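TIR-NB-LRR type resistance protein RPV1 (Vitis rotundifolia, PDB 5KU7) belongs to the TIR-NB-LRR class of plant disease-resistance proteins, intracellular immune receptors whose TIR domain signals after pathogen recognition. Local coordinates at residues A[64-67]-A[71-74]; A[144-149]-A[158-163]. All blocks are in the same frame, centred on the assembly; numbering follows the deposited sequence.

Contact 1: residues A[64-67]-A[71-74]; sequences SVIV and NYAH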
ATOM      1  N   SER A  64      20.885   3.619  -2.860  1.00 31.85           N
ATOM      2  CA  SER A  64      19.646   4.294  -2.504  1.00 31.85           C
ATOM      3  C   SER A  64      18.495   3.865  -3.427  1.00 34.62           C
ATOM      4  O   SER A  64      18.701   3.593  -4.615  1.00 37.43           O
ATOM      5  CB  SER A  64      19.824   5.809  -2.554  1.00 32.58           C
ATOM      6  OG  SER A  64      20.726   6.244  -1.557  1.00 42.77           O
ATOM      7  N   VAL A  65      17.293   3.775  -2.862  1.00 35.96           N
ATOM      8  CA  VAL A  65      16.076   3.594  -3.643  1.00 36.44           C
ATOM      9  C   VAL A  65      15.312   4.886  -3.533  1.00 36.19           C
ATOM     10  O   VAL A  65      15.036   5.334  -2.423  1.00 37.35           O
ATOM     11  CB  VAL A  65      15.192   2.445  -3.133  1.00 33.72           C
ATOM     12  CG1 VAL A  65      13.872   2.462  -3.862  1.00 34.44           C
ATOM     13  CG2 VAL A  65      15.864   1.114  -3.326  1.00 25.37           C
ATOM     14  N   ILE A  66      14.990   5.503  -4.664  1.00 35.39           N
ATOM     15  CA  ILE A  66      14.259   6.756  -4.632  1.00 29.19           C
ATOM     16  C   ILE A  66      12.806   6.552  -5.014  1.00 34.77           C
ATOM     17  O   ILE A  66      12.504   6.093  -6.114  1.00 32.92           O
ATOM     18  CB  ILE A  66      14.871   7.801  -5.561  1.00 34.29           C
ATOM     19  CG1 ILE A  66      16.194   8.331  -4.985  1.00 43.57           C
ATOM     20  CG2 ILE A  66      13.920   8.961  -5.686  1.00 37.00           C
ATOM     21  CD1 ILE A  66      17.375   7.455  -5.236  1.00 47.66           C
ATOM     22  N   VAL A  67      11.907   6.859  -4.087  1.00 32.97           N
ATOM     23  CA  VAL A  67      10.489   6.822  -4.382  1.00 28.82           C
ATOM     24  C   VAL A  67      10.062   8.202  -4.845  1.00 30.65           C
ATOM     25  O   VAL A  67       9.634   9.042  -4.050  1.00 31.34           O
ATOM     26  CB  VAL A  67       9.667   6.387  -3.170  1.00 28.50           C
ATOM     27  CG1 VAL A  67       8.175   6.274  -3.531  1.00 23.52           C
ATOM     28  CG2 VAL A  67      10.201   5.072  -2.630  1.00 27.94           C
ATOM     29  N   ASN A  71       4.868  14.886  -4.978  1.00 47.03           N
ATOM     30  CA  ASN A  71       5.321  16.079  -4.282  1.00 43.87           C
ATOM     31  C   ASN A  71       6.724  15.974  -3.721  1.00 42.34           C
ATOM     32  O   ASN A  71       7.080  16.714  -2.803  1.00 37.85           O
ATOM     33  CB  ASN A  71       4.352  16.430  -3.166  1.00 42.60           C
ATOM     34  CG  ASN A  71       2.962  16.690  -3.682  1.00 46.40           C
ATOM     35  OD1 ASN A  71       2.725  17.681  -4.370  1.00 46.71           O
ATOM     36  ND2 ASN A  71       2.029  15.800  -3.359  1.00 45.09           N
ATOM     37  N   TYR A  72       7.510  15.050  -4.269  1.00 34.00           N
ATOM     38  CA  TYR A  72       8.895  14.852  -3.848  1.00 35.40           C
ATOM     39  C   TYR A  72       9.729  16.140  -3.944  1.00 44.36           C
ATOM     40  O   TYR A  72      10.442  16.499  -3.012  1.00 43.14           O
ATOM     41  CB  TYR A  72       9.524  13.749  -4.689  1.00 25.73           C
ATOM     42  CG  TYR A  72      10.914  13.326  -4.295  1.00 33.63           C
ATOM     43  CD1 TYR A  72      12.035  14.037  -4.735  1.00 35.25           C
ATOM     44  CD2 TYR A  72      11.118  12.185  -3.537  1.00 32.01           C
ATOM     45  CE1 TYR A  72      13.308  13.633  -4.408  1.00 34.79           C
ATOM     46  CE2 TYR A  72      12.395  11.779  -3.198  1.00 32.78           C
ATOM     47  CZ  TYR A  72      13.488  12.505  -3.638  1.00 37.13           C
ATOM     48  OH  TYR A  72      14.765  12.102  -3.308  1.00 35.12           O
ATOM     49  N   ALA A  73       9.630  16.838  -5.070  1.00 45.20           N
ATOM     50  CA  ALA A  73      10.422  18.046  -5.266  1.00 41.76           C
ATOM     51  C   ALA A  73       9.898  19.198  -4.415  1.00 43.93           C
ATOM     52  O   ALA A  73      10.544  20.241  -4.326  1.00 43.00           O
ATOM     53  CB  ALA A  73      10.449  18.443  -6.742  1.00 37.97           C
ATOM     54  N   HIS A  74       8.731  19.019  -3.795  1.00 39.42           N
ATOM     55  CA  HIS A  74       8.192  20.067  -2.929  1.00 42.74           C
ATOM     56  C   HIS A  74       8.860  20.042  -1.562  1.00 50.42           C
ATOM     57  O   HIS A  74       8.484  20.791  -0.655  1.00 49.86           O
ATOM     58  CB  HIS A  74       6.684  19.935  -2.755  1.00 41.74           C
ATOM     59  CG  HIS A  74       5.898  20.432  -3.922  1.00 49.76           C
ATOM     60  ND1 HIS A  74       5.722  19.692  -5.073  1.00 49.90           N
ATOM     61  CD2 HIS A  74       5.255  21.606  -4.128  1.00 54.59           C
ATOM     62  CE1 HIS A  74       4.990  20.383  -5.927  1.00 53.87           C
ATOM     63  NE2 HIS A  74       4.698  21.550  -5.380  1.00 53.99           N
TER
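Y72 brings its ring to the end of strand 61-68, the side chains of Y72 and I66 crossing at about a right angle. Of I66 it is the gamma methyl, CG2, that does the touching: it sits 4.0 Å from OH of Y72 and 4.1 Å from CE2, placed obliquely to the ring. A chi1 of -73° sets CG1 of I66 beside the backbone N and leaves CG2 anti to it, on the Y72 side. The ring also meets the main chain one residue further on, again obliquely, where CD2 of Y72 lies 3.5 Å from the carbonyl O of V67. The setting is the flavodoxin-like core of a TIR domain, a parallel sheet flanked by helices, in which residues 71-74 belong to the turn that leads from strand 61-68 into helix 76-91. With chi1 at -174°, Y72 directs its ring from that turn back to the strand it has just left. OH passes I66 to hydrogen-bond with OG of S13 on the adjacent strand 8-14, F68 meets the ring edge-to-face, and C78 and L82 of helix 76-91 also pack on Y72.

Contact 2: residues A[144-149]-A[158-163]; sequences SGWHLL and IKEITN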
ATOM      1  N   SER A 144      18.159   3.609 -14.956  1.00 52.07           N
ATOM      2  CA  SER A 144      17.099   2.665 -15.277  1.00 60.50           C
ATOM      3  C   SER A 144      16.338   2.306 -14.009  1.00 58.25           C
ATOM      4  O   SER A 144      16.930   1.908 -13.002  1.00 62.61           O
ATOM      5  CB  SER A 144      17.645   1.404 -15.952  1.00 64.84           C
ATOM      6  OG  SER A 144      18.363   0.598 -15.043  1.00 67.43           O
ATOM      7  N   GLY A 145      15.024   2.470 -14.046  1.00 50.81           N
ATOM      8  CA  GLY A 145      14.231   2.128 -12.884  1.00 51.24           C
ATOM      9  C   GLY A 145      12.907   1.491 -13.234  1.00 47.37           C
ATOM     10  O   GLY A 145      12.798   0.760 -14.209  1.00 54.53           O
ATOM     11  N   TRP A 146      11.901   1.780 -12.423  1.00 39.12           N
ATOM     12  CA  TRP A 146      10.570   1.264 -12.632  1.00 37.79           C
ATOM     13  C   TRP A 146       9.568   2.406 -12.625  1.00 43.24           C
ATOM     14  O   TRP A 146       9.526   3.200 -11.686  1.00 46.48           O
ATOM     15  CB  TRP A 146      10.203   0.256 -11.541  1.00 35.95           C
ATOM     16  CG  TRP A 146      11.201  -0.837 -11.349  1.00 39.53           C
ATOM     17  CD1 TRP A 146      11.128  -2.104 -11.852  1.00 42.04           C
ATOM     18  CD2 TRP A 146      12.431  -0.768 -10.616  1.00 36.31           C
ATOM     19  NE1 TRP A 146      12.235  -2.827 -11.477  1.00 43.42           N
ATOM     20  CE2 TRP A 146      13.051  -2.029 -10.721  1.00 44.41           C
ATOM     21  CE3 TRP A 146      13.071   0.237  -9.888  1.00 46.12           C
ATOM     22  CZ2 TRP A 146      14.286  -2.310 -10.124  1.00 50.45           C
ATOM     23  CZ3 TRP A 146      14.291  -0.043  -9.290  1.00 49.10           C
ATOM     24  CH2 TRP A 146      14.886  -1.310  -9.413  1.00 50.94           C
ATOM     25  N   HIS A 147       8.767   2.486 -13.680  1.00 41.50           N
ATOM     26  CA  HIS A 147       7.632   3.387 -13.706  1.00 34.73           C
ATOM     27  C   HIS A 147       6.372   2.618 -13.253  1.00 40.70           C
ATOM     28  O   HIS A 147       5.945   1.672 -13.905  1.00 46.36           O
ATOM     29  CB  HIS A 147       7.446   3.973 -15.103  1.00 38.66           C
ATOM     30  CG  HIS A 147       6.333   4.968 -15.194  1.00 43.40           C
ATOM     31  ND1 HIS A 147       5.757   5.334 -16.391  1.00 49.46           N
ATOM     32  CD2 HIS A 147       5.690   5.677 -14.236  1.00 42.15           C
ATOM     33  CE1 HIS A 147       4.805   6.221 -16.167  1.00 50.09           C
ATOM     34  NE2 HIS A 147       4.743   6.448 -14.868  1.00 48.49           N
ATOM     35  N   LEU A 148       5.795   3.008 -12.126  1.00 33.88           N
ATOM     36  CA  LEU A 148       4.645   2.296 -11.574  1.00 32.67           C
ATOM     37  C   LEU A 148       3.379   3.092 -11.780  1.00 42.73           C
ATOM     38  O   LEU A 148       3.304   4.265 -11.399  1.00 42.19           O
ATOM     39  CB  LEU A 148       4.819   2.032 -10.075  1.00 38.37           C
ATOM     40  CG  LEU A 148       5.607   0.805  -9.614  1.00 42.45           C
ATOM     41  CD1 LEU A 148       6.948   0.732 -10.284  1.00 47.92           C
ATOM     42  CD2 LEU A 148       5.754   0.810  -8.113  1.00 27.57           C
ATOM     43  N   LEU A 149       2.388   2.443 -12.370  1.00 41.80           N
ATOM     44  CA  LEU A 149       1.064   3.012 -12.526  1.00 40.82           C
ATOM     45  C   LEU A 149       0.124   2.426 -11.498  1.00 40.50           C
ATOM     46  O   LEU A 149       0.447   1.455 -10.802  1.00 36.32           O
ATOM     47  CB  LEU A 149       0.520   2.743 -13.919  1.00 44.94           C
ATOM     48  CG  LEU A 149       1.526   2.952 -15.052  1.00 50.86           C
ATOM     49  CD1 LEU A 149       0.992   2.378 -16.362  1.00 53.60           C
ATOM     50  CD2 LEU A 149       1.873   4.436 -15.191  1.00 49.26           C
ATOM     51  N   ILE A 158       5.950  -4.396  -6.188  1.00 36.83           N
ATOM     52  CA  ILE A 158       6.966  -4.385  -5.150  1.00 35.83           C
ATOM     53  C   ILE A 158       7.847  -5.637  -5.167  1.00 37.86           C
ATOM     54  O   ILE A 158       9.055  -5.548  -4.965  1.00 23.65           O
ATOM     55  CB  ILE A 158       6.330  -4.252  -3.756  1.00 34.42           C
ATOM     56  CG1 ILE A 158       5.800  -2.833  -3.556  1.00 33.74           C
ATOM     57  CG2 ILE A 158       7.343  -4.630  -2.677  1.00 24.79           C
ATOM     58  CD1 ILE A 158       5.472  -2.507  -2.122  1.00 28.11           C
ATOM     59  N   LYS A 159       7.240  -6.801  -5.372  1.00 34.19           N
ATOM     60  CA  LYS A 159       8.010  -8.036  -5.443  1.00 37.90           C
ATOM     61  C   LYS A 159       9.007  -7.968  -6.596  1.00 38.88           C
ATOM     62  O   LYS A 159      10.164  -8.389  -6.477  1.00 39.46           O
ATOM     63  CB  LYS A 159       7.085  -9.248  -5.609  1.00 42.25           C
ATOM     64  CG  LYS A 159       7.819 -10.584  -5.753  1.00 52.81           C
ATOM     65  CD  LYS A 159       6.852 -11.758  -5.978  1.00 65.24           C
ATOM     66  CE  LYS A 159       6.251 -11.741  -7.388  1.00 73.50           C
ATOM     67  NZ  LYS A 159       5.496 -12.994  -7.719  1.00 82.58           N
ATOM     68  N   GLU A 160       8.559  -7.411  -7.710  1.00 35.70           N
ATOM     69  CA  GLU A 160       9.403  -7.307  -8.887  1.00 39.62           C
ATOM     70  C   GLU A 160      10.613  -6.377  -8.621  1.00 43.28           C
ATOM     71  O   GLU A 160      11.757  -6.723  -8.906  1.00 34.15           O
ATOM     72  CB  GLU A 160       8.569  -6.817 -10.061  1.00 43.04           C
ATOM     73  CG  GLU A 160       9.376  -6.317 -11.213  1.00 53.64           C
ATOM     74  CD  GLU A 160       8.510  -5.941 -12.383  1.00 67.85           C
ATOM     75  OE1 GLU A 160       7.279  -6.193 -12.318  1.00 65.54           O
ATOM     76  OE2 GLU A 160       9.067  -5.399 -13.361  1.00 77.36           O
ATOM     77  N   ILE A 161      10.347  -5.220  -8.027  1.00 43.56           N
ATOM     78  CA  ILE A 161      11.382  -4.259  -7.686  1.00 38.54           C
ATOM     79  C   ILE A 161      12.411  -4.828  -6.706  1.00 36.53           C
ATOM     80  O   ILE A 161      13.632  -4.714  -6.892  1.00 26.62           O
ATOM     81  CB  ILE A 161      10.748  -3.000  -7.075  1.00 37.85           C
ATOM     82  CG1 ILE A 161       9.949  -2.244  -8.141  1.00 29.53           C
ATOM     83  CG2 ILE A 161      11.814  -2.105  -6.427  1.00 36.01           C
ATOM     84  CD1 ILE A 161       8.970  -1.261  -7.560  1.00 30.14           C
ATOM     85  N   THR A 162      11.923  -5.447  -5.649  1.00 33.31           N
ATOM     86  CA  THR A 162      12.842  -5.896  -4.631  1.00 37.01           C
ATOM     87  C   THR A 162      13.627  -7.136  -5.083  1.00 41.86           C
ATOM     88  O   THR A 162      14.745  -7.366  -4.611  1.00 40.16           O
ATOM     89  CB  THR A 162      12.104  -6.157  -3.328  1.00 36.89           C
ATOM     90  OG1 THR A 162      11.086  -7.118  -3.570  1.00 34.18           O
ATOM     91  CG2 THR A 162      11.431  -4.871  -2.844  1.00 32.88           C
ATOM     92  N   ASN A 163      13.060  -7.909  -6.011  1.00 39.93           N
ATOM     93  CA  ASN A 163      13.766  -9.062  -6.574  1.00 36.13           C
ATOM     94  C   ASN A 163      14.940  -8.617  -7.418  1.00 34.53           C
ATOM     95  O   ASN A 163      16.041  -9.150  -7.306  1.00 31.08           O
ATOM     96  CB  ASN A 163      12.842  -9.908  -7.449  1.00 33.42           C
ATOM     97  CG  ASN A 163      12.054 -10.920  -6.662  1.00 37.71           C
ATOM     98  OD1 ASN A 163      12.353 -11.189  -5.499  1.00 46.54           O
ATOM     99  ND2 ASN A 163      11.049 -11.511  -7.302  1.00 41.14           N
TER
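The indole of W146 carries I161 on one face, and the carboxylate of E160 comes to its edge, close to the ring plane. Over the face it is the methylene CG1 of I161 that sits above the five-membered ring, 3.7 Å from its centroid and 10° off the normal, a CH-pi contact centred on that ring and so toward one rim of the whole indole. The carboxylate plane stands 82° from that of the indole, with OE2 of E160 4.2 Å from CD1 of W146; E160 gets there by an extended chain running past the indole in the opposite sense. Beyond CG1, the methyl CD1 of I161 meets L148 tip to tip, 3.9 Å from both CD1 and CD2 of the leucine. With chi1 at -68°, I161 holds CG1 over the indole, and a chain extended at chi2 carries CD1 on to L148. One isoleucine thus spans two residues of edge strand 146-148, whose short axis runs antiparallel to that of helix segment 158-163, 10.7 Å away. This is the last beta-alpha unit of the TIR fold: the C-terminal helix 154-175 runs back alongside the edge strand, and I99 of the neighbouring strand 95-101 also touches W146 and L148. No hydrogen bond joins the two segments, so their cohesion rests on dispersion and the CH-pi contact, while E160, at the exposed margin, may add a weak electrostatic attraction to the C-H edge at CD1.

In the fold
Both contacts pack against the same parallel sheet, but at different depths. The centre of contact 1 is about 5 Å from that of the chain, and all three touching residues are buried, two on the central strand 61-68 and one in the loop that follows; contact 2, its centre about 13 Å from that of the chain, is partly buried at the outermost strand 146-148. Their centres are about 15 Å apart and they do not touch, though strand 95-101 runs between the two strands and packs on both. Contact 1 joins a strand to the turn directly after it, its phenol hydroxyl bonded to the adjacent strand 8-14. Contact 2 instead joins a strand to the following helix, its aliphatic and aromatic centre giving way to a carboxylate at the surface.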